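Local coordinates for protein translation initiation factor eIF-2B (Pyrococcus horikoshii, PDB 1VB5) that probably takes part in the exchange of initiation factor 2-bound GDP for GTP and belongs to the eIF-2B alpha/beta/delta subunit family, at residues I113-S117 against K197-L203; A95-L99 against A217-Y221; I9-M13 against K27-A31; E98-G103 against I263-I268. One frame throughout, in Å; residues are numbered along the deposited sequence.

How the contacts relate
Contacts 1 and 2 are buried, whereas contacts 3 and 4 are only partly so. Contacts 2 and 4 adjoin: both use helix 78-106, share E98 and L99, and have centres about 6 Å apart, with A218 N bonded to I263 O between them. They pack this helix against the Rossmann-like β-sheet, and no hydrogen bond crosses between the segments of either contact. Contact 1, nested along the chain within their loops, is centred about 19 Å from contact 2 and 20 Å from contact 4, at the end of a central strand, and adds a buried histidine hydrogen bond to apolar packing. Contact 3 lies apart in the N-terminal helices, where a salt-bridge network borders apolar packing.

Contact 1 (I113-S117 against K197-L203); sequences IITHS and KAGTYLL
The imidazole of H116 lies against the K197-T200 turn, at the carboxyl edge of a Rossmann-like, mainly parallel β-sheet whose strand 111-115 leads up to it. I113 and I114 are extended; S117 takes phi 61°. A type II turn from K197 to T200 leads into helix 200-209, with G199 at the N-cap. G199 has phi 113°, where a CB would press on the preceding carbonyl and come 2.9 Å from H116 NE2, so the lack of a side chain suits both turn and ring. The CA atoms of H116 and T200 are 6.7 Å apart, those of S117 and K197 6.5 Å. L203 (chi1 -153°) brings CD1 4.2 Å from H116 CB and CD2 4.4 Å from I114 CG2, apolar groups suited to burial. S117 CB meets K197 CB at 3.6 Å, while S117 OG and K197 NZ both turn to E148. With chi1 t, the H116 ring bonds through both nitrogens: ND1 with T141 OG1, and NE2, as donor, to A198 O at 2.9 Å.

Contact 2 (A95-L99 against A217-Y221); sequences AKREL and AAETY
A217 closes the parallel strand 214-217, and its small CB lies 4.1 Å from CD2 of L99, on a helix held here by L99 N to A95 O (2.8 Å). A218 is extended with CB pointing away, so L99 (chi1 t, chi2 t) meets backbone: L99 CD1 is 3.7 Å from A218 C. E219 (phi -67°, psi 156°) makes the closest backbone approach, its CA 6.2 Å from that of A95. With chi1 m and chi2 89°, its aliphatic part fits between two apolar groups, E219 CG lying 3.8 Å from A95 CB and 3.6 Å from L99 CD1. E219 OE2 passes 3.7 Å from K96 CB but bonds to T121, while K96 NZ reaches S22. T220 opens a 3-10 turn, and Y221 (chi1 p) brings its ring edge to A95, CE2 4.3 Å from A95 CB, where alanine leaves room. Helix 78-106 thus packs on the end of strand 214-217 and the following loop, as in an α/β fold; L99 also touches T121 and I125 of helix 120-131 and I263 of strand 261-264.

Contact 3 (I9-M13 against K27-A31); sequences ILREM and KGAEA
Two α-helical segments run antiparallel, their axes 9.7 Å apart at closest approach and at 171°, so that I9 faces A31 (CA to CA 6.3 Å) and M13 faces K27 (6.8 Å). I9, with chi1 m and chi2 t, reaches straight across: its CD1 lies 4.0 Å from A31 CA and 3.9 Å from E30 O, while its CG2 is 3.5 Å from K27 O. The small A31 gives this branched side chain room. M13 (chi1 m, chi2 t, chi3 m) extends CG and SD toward the other helix, CG 3.4 Å from K27 CB and SD 3.7 Å from G28 N, while CE turns back; its unbranched chain suits the narrow gap. K27 is curled, its first three chi angles all m; its CE packs 4.0 Å from I9 CG2. K27 NZ joins E12 OE2 at 3.1 Å and E30 OE1 at 3.5 Å, both weak hydrogen bonds within salt bridges. E12 reaches across fully extended. Helix 41-58 packs alongside, L51 against A31 and V58 against M13. Consecutive helices 4-14 and 21-38, joined by a short loop and packed antiparallel, form a helical hairpin, with the E12-K27-E30 salt-bridge network beside its apolar contact.

Contact 4 (E98-G103 against I263-I268); sequences ELASIG and ITELGI
A turn of helix 78-106 lies across the tip of a β-hairpin. Residues 98-103 are regular α-helix (G103 N to L99 O 2.8 Å). Strands 261-264 and 267-269 are joined by a type I turn from T264 to G267, closed by T264 N to G267 O and G267 N to T264 O, each 3.0 Å. G267 has phi 123°, where a CB would strike the preceding carbonyl. The backbones nearly touch at L99 and E265 (CA to CA 4.0 Å), then spread to 6.7 Å for I102 and G267 and 6.4 Å for G103 and I263.

T264, with chi1 p, folds its hydroxyl back into an ST turn: OG1 accepts from L266 N (3.1 Å) and donates to G267 O (2.5 Å). L99 CD2 packs 3.4 Å from I263 CG2. I102 (chi1 m, chi2 t) spans the hairpin: its CG2 is 4.1 Å from I263 CG2 and 4.0 Å from I268 CG1, and its CD1 3.7 Å from G267 N. E98 CG approaches E265 O to 3.1 Å, while the E265 carboxylate bonds T220 N.

No hydrogen bond joins the segments. T264 and G267 pair with each other and I263 with V216 and A218, so these backbone groups have partners without the helix. The union rests on van der Waals contact: L99 and I102 against I263, I102 against I268, and aliphatic carbons against hairpin backbone.

Contact 1 (I113-S117 against K197-L203)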
loop_
_atom_site.group_PDB
_atom_site.type_symbol
_atom_site.label_atom_id
_atom_site.label_comp_id
_atom_site.label_asym_id
_atom_site.label_seq_id
_atom_site.Cartn_x
_atom_site.Cartn_y
_atom_site.Cartn_z
ATOM N N ILE B 113 18.121 1.897 -2.965
ATOM C CA ILE B 113 17.480 0.679 -2.477
ATOM C C ILE B 113 16.086 0.922 -1.902
ATOM O O ILE B 113 15.906 1.776 -1.039
ATOM C CB ILE B 113 18.338 0.021 -1.372
ATOM C CG1 ILE B 113 19.778 -0.156 -1.863
ATOM C CG2 ILE B 113 17.741 -1.322 -0.971
ATOM C CD1 ILE B 113 20.760 -0.528 -0.752
ATOM N N ILE B 114 15.100 0.177 -2.384
ATOM C CA ILE B 114 13.749 0.323 -1.865
ATOM C C ILE B 114 13.430 -0.949 -1.103
ATOM O O ILE B 114 13.811 -2.049 -1.520
ATOM C CB ILE B 114 12.706 0.542 -2.994
ATOM C CG1 ILE B 114 11.335 0.829 -2.378
ATOM C CG2 ILE B 114 12.626 -0.682 -3.889
ATOM C CD1 ILE B 114 10.321 1.404 -3.362
ATOM N N THR B 115 12.750 -0.799 0.029
ATOM C CA THR B 115 12.399 -1.944 0.848
ATOM C C THR B 115 11.032 -1.708 1.476
ATOM O O THR B 115 10.464 -0.621 1.347
ATOM C CB THR B 115 13.471 -2.189 1.958
ATOM O OG1 THR B 115 13.215 -3.444 2.608
ATOM C CG2 THR B 115 13.453 -1.065 2.989
ATOM N N HIS B 116 10.515 -2.724 2.159
ATOM C CA HIS B 116 9.195 -2.654 2.782
ATOM C C HIS B 116 9.258 -3.341 4.142
ATOM O O HIS B 116 9.987 -4.316 4.314
ATOM C CB HIS B 116 8.171 -3.342 1.858
ATOM C CG HIS B 116 6.792 -3.457 2.433
ATOM N ND1 HIS B 116 6.079 -2.370 2.890
ATOM C CD2 HIS B 116 5.988 -4.533 2.607
ATOM C CE1 HIS B 116 4.897 -2.771 3.323
ATOM N NE2 HIS B 116 4.815 -4.078 3.162
ATOM N N SER B 117 8.512 -2.808 5.106
ATOM C CA SER B 117 8.469 -3.345 6.462
ATOM C C SER B 117 9.846 -3.314 7.144
ATOM O O SER B 117 10.748 -2.602 6.703
ATOM C CB SER B 117 7.927 -4.773 6.438
ATOM O OG SER B 117 7.650 -5.231 7.747
ATOM N N LYS B 197 5.672 -9.542 4.951
ATOM C CA LYS B 197 4.698 -8.519 5.311
ATOM C C LYS B 197 3.770 -8.193 4.132
ATOM O O LYS B 197 4.219 -8.054 2.992
ATOM C CB LYS B 197 5.426 -7.249 5.765
ATOM C CG LYS B 197 4.497 -6.136 6.232
ATOM C CD LYS B 197 3.806 -6.504 7.542
ATOM C CE LYS B 197 2.639 -5.557 7.842
ATOM N NZ LYS B 197 3.059 -4.125 7.810
ATOM N N ALA B 198 2.477 -8.085 4.419
ATOM C CA ALA B 198 1.482 -7.764 3.405
ATOM C C ALA B 198 1.930 -6.531 2.631
ATOM O O ALA B 198 2.318 -5.523 3.224
ATOM C CB ALA B 198 0.138 -7.507 4.065
ATOM N N GLY B 199 1.873 -6.613 1.304
ATOM C CA GLY B 199 2.293 -5.493 0.484
ATOM C C GLY B 199 3.548 -5.793 -0.326
ATOM O O GLY B 199 3.793 -5.152 -1.352
ATOM N N THR B 200 4.342 -6.761 0.133
ATOM C CA THR B 200 5.578 -7.140 -0.549
ATOM C C THR B 200 5.269 -7.584 -1.976
ATOM O O THR B 200 6.017 -7.286 -2.908
ATOM C CB THR B 200 6.297 -8.302 0.194
ATOM O OG1 THR B 200 6.531 -7.929 1.559
ATOM C CG2 THR B 200 7.624 -8.620 -0.477
ATOM N N TYR B 201 4.158 -8.299 -2.134
ATOM C CA TYR B 201 3.718 -8.782 -3.439
ATOM C C TYR B 201 3.536 -7.595 -4.392
ATOM O O TYR B 201 3.992 -7.626 -5.538
ATOM C CB TYR B 201 2.400 -9.552 -3.269
ATOM C CG TYR B 201 1.702 -9.959 -4.555
ATOM C CD1 TYR B 201 2.343 -10.756 -5.508
ATOM C CD2 TYR B 201 0.382 -9.571 -4.801
ATOM C CE1 TYR B 201 1.683 -11.160 -6.676
ATOM C CE2 TYR B 201 -0.286 -9.966 -5.964
ATOM C CZ TYR B 201 0.366 -10.760 -6.894
ATOM O OH TYR B 201 -0.301 -11.168 -8.028
ATOM N N LEU B 202 2.882 -6.540 -3.911
ATOM C CA LEU B 202 2.654 -5.355 -4.742
ATOM C C LEU B 202 3.979 -4.712 -5.120
ATOM O O LEU B 202 4.153 -4.243 -6.244
ATOM C CB LEU B 202 1.782 -4.335 -4.002
ATOM C CG LEU B 202 0.442 -4.877 -3.499
ATOM C CD1 LEU B 202 -0.318 -3.783 -2.747
ATOM C CD2 LEU B 202 -0.365 -5.394 -4.679
ATOM N N LEU B 203 4.917 -4.688 -4.180
ATOM C CA LEU B 203 6.223 -4.102 -4.457
ATOM C C LEU B 203 6.860 -4.944 -5.559
ATOM O O LEU B 203 7.445 -4.416 -6.507
ATOM C CB LEU B 203 7.115 -4.145 -3.209
ATOM C CG LEU B 203 8.228 -3.106 -3.035
ATOM C CD1 LEU B 203 9.312 -3.655 -2.121
ATOM C CD2 LEU B 203 8.813 -2.733 -4.363
#

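Contact 2 (A95-L99 against A217-Y221)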
loop_
_atom_site.group_PDB
_atom_site.type_symbol
_atom_site.label_atom_id
_atom_site.label_comp_id
_atom_site.label_asym_id
_atom_site.label_seq_id
_atom_site.Cartn_x
_atom_site.Cartn_y
_atom_site.Cartn_z
ATOM N N ALA B 95 24.632 -16.919 10.751
ATOM C CA ALA B 95 23.915 -16.867 9.482
ATOM C C ALA B 95 23.670 -15.420 9.063
ATOM O O ALA B 95 23.971 -15.040 7.932
ATOM C CB ALA B 95 22.586 -17.617 9.596
ATOM N N LYS B 96 23.137 -14.616 9.981
ATOM C CA LYS B 96 22.860 -13.216 9.689
ATOM C C LYS B 96 24.118 -12.463 9.258
ATOM O O LYS B 96 24.086 -11.705 8.290
ATOM C CB LYS B 96 22.230 -12.522 10.902
ATOM C CG LYS B 96 21.793 -11.072 10.632
ATOM C CD LYS B 96 21.171 -10.414 11.867
ATOM C CE LYS B 96 19.873 -11.106 12.273
ATOM N NZ LYS B 96 19.284 -10.543 13.530
ATOM N N ARG B 97 25.221 -12.671 9.972
ATOM C CA ARG B 97 26.477 -12.002 9.639
ATOM C C ARG B 97 26.983 -12.370 8.244
ATOM O O ARG B 97 27.378 -11.499 7.462
ATOM C CB ARG B 97 27.550 -12.345 10.677
ATOM C CG ARG B 97 27.480 -11.505 11.945
ATOM C CD ARG B 97 27.905 -10.068 11.646
ATOM N NE ARG B 97 27.838 -9.186 12.812
ATOM C CZ ARG B 97 28.303 -7.937 12.830
ATOM N NH1 ARG B 97 28.875 -7.420 11.745
ATOM N NH2 ARG B 97 28.196 -7.201 13.929
ATOM N N GLU B 98 26.966 -13.660 7.932
ATOM C CA GLU B 98 27.436 -14.121 6.631
ATOM C C GLU B 98 26.511 -13.664 5.501
ATOM O O GLU B 98 26.971 -13.288 4.423
ATOM C CB GLU B 98 27.559 -15.649 6.626
ATOM C CG GLU B 98 28.223 -16.212 5.379
ATOM C CD GLU B 98 29.493 -15.462 5.006
ATOM O OE1 GLU B 98 30.262 -15.101 5.927
ATOM O OE2 GLU B 98 29.727 -15.238 3.796
ATOM N N LEU B 99 25.206 -13.685 5.752
ATOM C CA LEU B 99 24.248 -13.264 4.734
ATOM C C LEU B 99 24.459 -11.770 4.467
ATOM O O LEU B 99 24.470 -11.328 3.312
ATOM C CB LEU B 99 22.815 -13.537 5.211
ATOM C CG LEU B 99 21.655 -13.457 4.200
ATOM C CD1 LEU B 99 20.394 -14.012 4.838
ATOM C CD2 LEU B 99 21.434 -12.021 3.746
ATOM N N ALA B 217 16.028 -11.418 1.156
ATOM C CA ALA B 217 17.071 -11.841 2.087
ATOM C C ALA B 217 16.460 -12.806 3.089
ATOM O O ALA B 217 15.585 -12.426 3.870
ATOM C CB ALA B 217 17.650 -10.630 2.813
ATOM N N ALA B 218 16.913 -14.054 3.068
ATOM C CA ALA B 218 16.379 -15.047 3.989
ATOM C C ALA B 218 17.410 -16.090 4.393
ATOM O O ALA B 218 17.941 -16.806 3.548
ATOM C CB ALA B 218 15.175 -15.737 3.364
ATOM N N GLU B 219 17.701 -16.171 5.688
ATOM C CA GLU B 219 18.650 -17.166 6.160
ATOM C C GLU B 219 18.004 -18.528 5.937
ATOM O O GLU B 219 16.778 -18.644 5.865
ATOM C CB GLU B 219 18.964 -16.981 7.652
ATOM C CG GLU B 219 19.739 -15.715 7.974
ATOM C CD GLU B 219 18.839 -14.516 8.242
ATOM O OE1 GLU B 219 17.666 -14.537 7.819
ATOM O OE2 GLU B 219 19.314 -13.545 8.873
ATOM N N THR B 220 18.842 -19.552 5.826
ATOM C CA THR B 220 18.384 -20.914 5.608
ATOM C C THR B 220 17.349 -21.419 6.620
ATOM O O THR B 220 16.493 -22.235 6.278
ATOM C CB THR B 220 19.606 -21.864 5.571
ATOM O OG1 THR B 220 20.200 -21.802 4.268
ATOM C CG2 THR B 220 19.212 -23.286 5.893
ATOM N N TYR B 221 17.409 -20.942 7.859
ATOM C CA TYR B 221 16.446 -21.403 8.852
ATOM C C TYR B 221 15.067 -20.778 8.624
ATOM O O TYR B 221 14.140 -21.004 9.398
ATOM C CB TYR B 221 16.959 -21.138 10.282
ATOM C CG TYR B 221 17.103 -19.684 10.673
ATOM C CD1 TYR B 221 15.987 -18.918 11.014
ATOM C CD2 TYR B 221 18.353 -19.069 10.685
ATOM C CE1 TYR B 221 16.112 -17.573 11.353
ATOM C CE2 TYR B 221 18.490 -17.723 11.020
ATOM C CZ TYR B 221 17.366 -16.984 11.351
ATOM O OH TYR B 221 17.492 -15.646 11.661
#

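Contact 3 (I9-M13 against K27-A31)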
loop_
_atom_site.group_PDB
_atom_site.type_symbol
_atom_site.label_atom_id
_atom_site.label_comp_id
_atom_site.label_asym_id
_atom_site.label_seq_id
_atom_site.Cartn_x
_atom_site.Cartn_y
_atom_site.Cartn_z
ATOM N N ILE B 9 7.016 -15.734 28.270
ATOM C CA ILE B 9 7.810 -15.432 27.088
ATOM C C ILE B 9 6.915 -15.636 25.870
ATOM O O ILE B 9 7.010 -14.898 24.889
ATOM C CB ILE B 9 9.052 -16.348 26.975
ATOM C CG1 ILE B 9 9.951 -16.168 28.202
ATOM C CG2 ILE B 9 9.835 -16.008 25.711
ATOM C CD1 ILE B 9 11.169 -17.080 28.220
ATOM N N LEU B 10 6.041 -16.638 25.942
ATOM C CA LEU B 10 5.124 -16.915 24.845
ATOM C C LEU B 10 4.244 -15.687 24.609
ATOM O O LEU B 10 3.995 -15.300 23.466
ATOM C CB LEU B 10 4.255 -18.137 25.165
ATOM C CG LEU B 10 4.961 -19.501 25.149
ATOM C CD1 LEU B 10 3.976 -20.604 25.509
ATOM C CD2 LEU B 10 5.550 -19.755 23.770
ATOM N N ARG B 11 3.786 -15.074 25.700
ATOM C CA ARG B 11 2.950 -13.881 25.611
ATOM C C ARG B 11 3.758 -12.732 25.018
ATOM O O ARG B 11 3.294 -12.036 24.116
ATOM C CB ARG B 11 2.440 -13.462 26.996
ATOM C CG ARG B 11 1.594 -14.499 27.712
ATOM C CD ARG B 11 0.954 -13.915 28.969
ATOM N NE ARG B 11 0.221 -14.927 29.729
ATOM C CZ ARG B 11 0.751 -15.682 30.688
ATOM N NH1 ARG B 11 2.027 -15.544 31.024
ATOM N NH2 ARG B 11 0.003 -16.588 31.305
ATOM N N GLU B 12 4.969 -12.538 25.533
ATOM C CA GLU B 12 5.834 -11.465 25.057
ATOM C C GLU B 12 6.057 -11.552 23.546
ATOM O O GLU B 12 6.118 -10.533 22.855
ATOM C CB GLU B 12 7.174 -11.510 25.791
ATOM C CG GLU B 12 8.078 -10.324 25.497
ATOM C CD GLU B 12 9.308 -10.291 26.391
ATOM O OE1 GLU B 12 10.117 -9.345 26.253
ATOM O OE2 GLU B 12 9.466 -11.210 27.230
ATOM N N MET B 13 6.174 -12.773 23.034
ATOM C CA MET B 13 6.382 -12.972 21.604
ATOM C C MET B 13 5.097 -12.637 20.855
ATOM O O MET B 13 5.122 -12.010 19.796
ATOM C CB MET B 13 6.769 -14.426 21.313
ATOM C CG MET B 13 8.003 -14.920 22.060
ATOM S SD MET B 13 8.494 -16.591 21.570
ATOM C CE MET B 13 7.115 -17.516 22.130
ATOM N N LYS B 27 13.524 -15.283 21.118
ATOM C CA LYS B 27 12.635 -15.469 22.260
ATOM C C LYS B 27 12.199 -16.929 22.340
ATOM O O LYS B 27 12.040 -17.479 23.430
ATOM C CB LYS B 27 11.403 -14.568 22.131
ATOM C CG LYS B 27 11.719 -13.080 22.029
ATOM C CD LYS B 27 12.388 -12.547 23.288
ATOM C CE LYS B 27 11.454 -12.610 24.490
ATOM N NZ LYS B 27 12.067 -11.987 25.699
ATOM N N GLY B 28 12.001 -17.549 21.180
ATOM C CA GLY B 28 11.600 -18.944 21.146
ATOM C C GLY B 28 12.682 -19.808 21.768
ATOM O O GLY B 28 12.395 -20.731 22.533
ATOM N N ALA B 29 13.934 -19.502 21.436
ATOM C CA ALA B 29 15.071 -20.239 21.973
ATOM C C ALA B 29 15.143 -19.999 23.479
ATOM O O ALA B 29 15.444 -20.913 24.249
ATOM C CB ALA B 29 16.361 -19.783 21.304
ATOM N N GLU B 30 14.861 -18.764 23.889
ATOM C CA GLU B 30 14.872 -18.399 25.301
ATOM C C GLU B 30 13.832 -19.220 26.052
ATOM O O GLU B 30 14.023 -19.559 27.219
ATOM C CB GLU B 30 14.557 -16.912 25.480
ATOM C CG GLU B 30 15.715 -15.975 25.186
ATOM C CD GLU B 30 15.321 -14.509 25.317
ATOM O OE1 GLU B 30 14.723 -14.139 26.357
ATOM O OE2 GLU B 30 15.611 -13.727 24.383
ATOM N N ALA B 31 12.730 -19.530 25.376
ATOM C CA ALA B 31 11.663 -20.316 25.982
ATOM C C ALA B 31 12.182 -21.708 26.326
ATOM O O ALA B 31 11.943 -22.217 27.422
ATOM C CB ALA B 31 10.480 -20.420 25.028
#

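Contact 4 (E98-G103 against I263-I268)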
loop_
_atom_site.group_PDB
_atom_site.type_symbol
_atom_site.label_atom_id
_atom_site.label_comp_id
_atom_site.label_asym_id
_atom_site.label_seq_id
_atom_site.Cartn_x
_atom_site.Cartn_y
_atom_site.Cartn_z
ATOM N N GLU B 98 26.966 -13.660 7.932
ATOM C CA GLU B 98 27.436 -14.121 6.631
ATOM C C GLU B 98 26.511 -13.664 5.501
ATOM O O GLU B 98 26.971 -13.288 4.423
ATOM C CB GLU B 98 27.559 -15.649 6.626
ATOM C CG GLU B 98 28.223 -16.212 5.379
ATOM C CD GLU B 98 29.493 -15.462 5.006
ATOM O OE1 GLU B 98 30.262 -15.101 5.927
ATOM O OE2 GLU B 98 29.727 -15.238 3.796
ATOM N N LEU B 99 25.206 -13.685 5.752
ATOM C CA LEU B 99 24.248 -13.264 4.734
ATOM C C LEU B 99 24.459 -11.770 4.467
ATOM O O LEU B 99 24.470 -11.328 3.312
ATOM C CB LEU B 99 22.815 -13.537 5.211
ATOM C CG LEU B 99 21.655 -13.457 4.200
ATOM C CD1 LEU B 99 20.394 -14.012 4.838
ATOM C CD2 LEU B 99 21.434 -12.021 3.746
ATOM N N ALA B 100 24.651 -11.006 5.540
ATOM C CA ALA B 100 24.863 -9.566 5.424
ATOM C C ALA B 100 26.052 -9.255 4.522
ATOM O O ALA B 100 25.978 -8.368 3.663
ATOM C CB ALA B 100 25.079 -8.949 6.810
ATOM N N SER B 101 27.146 -9.987 4.718
ATOM C CA SER B 101 28.352 -9.780 3.924
ATOM C C SER B 101 28.101 -10.033 2.442
ATOM O O SER B 101 28.615 -9.315 1.582
ATOM C CB SER B 101 29.473 -10.697 4.414
ATOM O OG SER B 101 30.631 -10.524 3.619
ATOM N N ILE B 102 27.313 -11.059 2.150
ATOM C CA ILE B 102 26.988 -11.408 0.773
ATOM C C ILE B 102 26.014 -10.386 0.177
ATOM O O ILE B 102 26.154 -9.987 -0.980
ATOM C CB ILE B 102 26.375 -12.819 0.707
ATOM C CG1 ILE B 102 27.429 -13.844 1.147
ATOM C CG2 ILE B 102 25.861 -13.110 -0.709
ATOM C CD1 ILE B 102 26.920 -15.259 1.254
ATOM N N GLY B 103 25.035 -9.960 0.974
ATOM C CA GLY B 103 24.077 -8.980 0.500
ATOM C C GLY B 103 24.729 -7.640 0.217
ATOM O O GLY B 103 24.442 -7.002 -0.794
ATOM N N ILE B 263 18.896 -14.178 -1.003
ATOM C CA ILE B 263 20.208 -14.038 -0.382
ATOM C C ILE B 263 20.266 -14.852 0.896
ATOM O O ILE B 263 19.570 -14.548 1.861
ATOM C CB ILE B 263 20.503 -12.558 -0.056
ATOM C CG1 ILE B 263 20.237 -11.695 -1.294
ATOM C CG2 ILE B 263 21.960 -12.396 0.376
ATOM C CD1 ILE B 263 20.302 -10.206 -1.046
ATOM N N THR B 264 21.076 -15.905 0.898
ATOM C CA THR B 264 21.205 -16.746 2.089
ATOM C C THR B 264 22.639 -16.671 2.597
ATOM O O THR B 264 23.513 -16.119 1.926
ATOM C CB THR B 264 20.893 -18.225 1.789
ATOM O OG1 THR B 264 21.973 -18.787 1.030
ATOM C CG2 THR B 264 19.593 -18.356 1.001
ATOM N N GLU B 265 22.881 -17.245 3.773
ATOM C CA GLU B 265 24.218 -17.232 4.350
ATOM C C GLU B 265 25.137 -18.161 3.558
ATOM O O GLU B 265 26.350 -18.136 3.739
ATOM C CB GLU B 265 24.182 -17.658 5.830
ATOM C CG GLU B 265 23.855 -19.128 6.068
ATOM C CD GLU B 265 22.364 -19.421 6.085
ATOM O OE1 GLU B 265 21.582 -18.655 5.473
ATOM O OE2 GLU B 265 21.974 -20.436 6.701
ATOM N N LEU B 266 24.549 -18.969 2.675
ATOM C CA LEU B 266 25.306 -19.905 1.839
ATOM C C LEU B 266 25.478 -19.357 0.427
ATOM O O LEU B 266 26.066 -20.010 -0.432
ATOM C CB LEU B 266 24.583 -21.255 1.757
ATOM C CG LEU B 266 24.293 -21.985 3.073
ATOM C CD1 LEU B 266 23.445 -23.226 2.808
ATOM C CD2 LEU B 266 25.610 -22.356 3.741
ATOM N N GLY B 267 24.961 -18.159 0.188
ATOM C CA GLY B 267 25.067 -17.562 -1.131
ATOM C C GLY B 267 23.691 -17.226 -1.679
ATOM O O GLY B 267 22.672 -17.538 -1.065
ATOM N N ILE B 268 23.657 -16.585 -2.838
ATOM C CA ILE B 268 22.390 -16.213 -3.451
ATOM C C ILE B 268 21.820 -17.380 -4.257
ATOM O O ILE B 268 22.427 -17.842 -5.219
ATOM C CB ILE B 268 22.569 -14.982 -4.360
ATOM C CG1 ILE B 268 23.172 -13.835 -3.538
ATOM C CG2 ILE B 268 21.228 -14.588 -4.978
ATOM C CD1 ILE B 268 23.444 -12.558 -4.317
#